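Sensor histidine kinase (Rhodopseudomonas palustris, PDB 3VA9) probably phosphorylates itself on a histidine at the expense of ATP in two-component signalling, this chain being its four-helix-bundle CHASE3 sensor domain. Local coordinates at residues Ala72-Pro75 and Glu76-Ala79. Sequence-based numbering, arbitrary orientation.
Sequences ADNP and EQIA
Asn-74 O takes the backbone N-H of Ile-78 at 2.8 Å, nearly straight (168°), and a weak, bent bond from Gln-77 N. The residue is the N-cap of helix 75-101, in the loop where the chain turns back after helix 47-70 in the four-helix bundle of this CHASE3 sensor domain. With CG swung trans to the backbone N (chi1 -170°), its side-chain OD1 faces the first turn and accepts weakly from Glu-76 N and Gln-77 N, each at 3.4 Å. Pro-75, which has no N-H to offer, starts the helix, and its O receives Ala-79 N at 3.0 Å. ND2 of Asn-74 lies 3.3 Å from CG of Gln-77, the two amide planes turned 52° apart. Beyond this contact, NE2 of Gln-77 donates a hydrogen bond to Glu-136 OE2, joining the first turn of helix 75-101 to helix 121-142. Replacing Asn-74 by alanine removes OD1 and ND2, which would probably leave the N-H groups of Glu-76 and Gln-77 without their side-chain acceptor and CG of Gln-77 without its amide neighbour. Ile-78 folds back along the loop: CG1 sits 3.5 Å from Asn-74 O, and CD1 reaches CA of Ala-72 at 3.9 Å.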
ATOM      1  N   ALA A  72      -0.686  11.551  15.571  1.00 94.62           N
ATOM      2  CA  ALA A  72       0.248  12.652  15.795  1.00 95.53           C
ATOM      3  C   ALA A  72       0.820  12.707  17.216  1.00102.91           C
ATOM      4  O   ALA A  72       1.949  13.158  17.414  1.00101.60           O
ATOM      5  CB  ALA A  72      -0.406  13.982  15.428  1.00 91.22           C
ATOM      6  N   ASP A  73       0.046  12.245  18.196  1.00110.20           N
ATOM      7  CA  ASP A  73       0.446  12.339  19.602  1.00115.46           C
ATOM      8  C   ASP A  73       0.937  11.015  20.190  1.00112.84           C
ATOM      9  O   ASP A  73       0.816  10.779  21.394  1.00115.71           O
ATOM     10  CB  ASP A  73      -0.707  12.884  20.451  1.00120.89           C
ATOM     11  CG  ASP A  73      -1.032  14.331  20.134  1.00123.03           C
ATOM     12  OD1 ASP A  73      -0.176  15.012  19.530  1.00122.36           O
ATOM     13  OD2 ASP A  73      -2.140  14.787  20.493  1.00124.66           O
ATOM     14  N   ASN A  74       1.497  10.161  19.340  1.00105.37           N
ATOM     15  CA  ASN A  74       1.974   8.853  19.773  1.00 99.25           C
ATOM     16  C   ASN A  74       3.255   8.466  19.034  1.00 95.71           C
ATOM     17  O   ASN A  74       3.199   7.851  17.972  1.00 95.18           O
ATOM     18  CB  ASN A  74       0.882   7.803  19.551  1.00 97.93           C
ATOM     19  CG  ASN A  74       1.210   6.469  20.193  1.00101.41           C
ATOM     20  OD1 ASN A  74       2.374   6.149  20.430  1.00101.23           O
ATOM     21  ND2 ASN A  74       0.178   5.680  20.475  1.00101.23           N
ATOM     22  N   PRO A  75       4.416   8.832  19.599  1.00 94.03           N
ATOM     23  CA  PRO A  75       5.725   8.625  18.966  1.00 86.78           C
ATOM     24  C   PRO A  75       5.975   7.191  18.497  1.00 77.82           C
ATOM     25  O   PRO A  75       6.588   7.004  17.449  1.00 76.71           O
ATOM     26  CB  PRO A  75       6.711   9.002  20.075  1.00 89.43           C
ATOM     27  CG  PRO A  75       5.967   9.987  20.908  1.00 91.03           C
ATOM     28  CD  PRO A  75       4.535   9.523  20.895  1.00 95.07           C
ATOM     29  N   GLU A  76       5.520   6.200  19.257  1.00 75.98           N
ATOM     30  CA  GLU A  76       5.712   4.804  18.875  1.00 78.02           C
ATOM     31  C   GLU A  76       4.883   4.448  17.646  1.00 69.79           C
ATOM     32  O   GLU A  76       5.314   3.659  16.804  1.00 65.14           O
ATOM     33  CB  GLU A  76       5.362   3.860  20.029  1.00 88.39           C
ATOM     34  CG  GLU A  76       6.222   4.049  21.267  1.00 99.63           C
ATOM     35  CD  GLU A  76       5.911   5.341  22.001  1.00108.74           C
ATOM     36  OE1 GLU A  76       4.722   5.724  22.065  1.00107.59           O
ATOM     37  OE2 GLU A  76       6.859   5.973  22.515  1.00113.83           O
ATOM     38  N   GLN A  77       3.692   5.032  17.553  1.00 65.18           N
ATOM     39  CA  GLN A  77       2.832   4.836  16.392  1.00 63.24           C
ATOM     40  C   GLN A  77       3.328   5.618  15.177  1.00 57.15           C
ATOM     41  O   GLN A  77       3.310   5.110  14.059  1.00 57.95           O
ATOM     42  CB  GLN A  77       1.386   5.219  16.716  1.00 61.92           C
ATOM     43  CG  GLN A  77       0.664   4.209  17.587  1.00 65.19           C
ATOM     44  CD  GLN A  77       0.517   2.860  16.917  1.00 63.05           C
ATOM     45  OE1 GLN A  77       1.503   2.213  16.570  1.00 63.51           O
ATOM     46  NE2 GLN A  77      -0.723   2.427  16.733  1.00 64.67           N
ATOM     47  N   ILE A  78       3.756   6.856  15.404  1.00 60.65           N
ATOM     48  CA  ILE A  78       4.322   7.682  14.346  1.00 65.46           C
ATOM     49  C   ILE A  78       5.505   6.969  13.702  1.00 60.04           C
ATOM     50  O   ILE A  78       5.662   6.992  12.480  1.00 54.94           O
ATOM     51  CB  ILE A  78       4.765   9.069  14.874  1.00 75.16           C
ATOM     52  CG1 ILE A  78       3.542   9.932  15.198  1.00 80.58           C
ATOM     53  CG2 ILE A  78       5.651   9.785  13.857  1.00 68.76           C
ATOM     54  CD1 ILE A  78       2.662  10.234  13.995  1.00 78.36           C
ATOM     55  N   ALA A  79       6.330   6.330  14.529  1.00 55.92           N
ATOM     56  CA  ALA A  79       7.474   5.571  14.030  1.00 46.88           C
ATOM     57  C   ALA A  79       7.005   4.383  13.191  1.00 44.39           C
ATOM     58  O   ALA A  79       7.550   4.114  12.124  1.00 44.79           O
ATOM     59  CB  ALA A  79       8.349   5.101  15.179  1.00 43.59           C
TER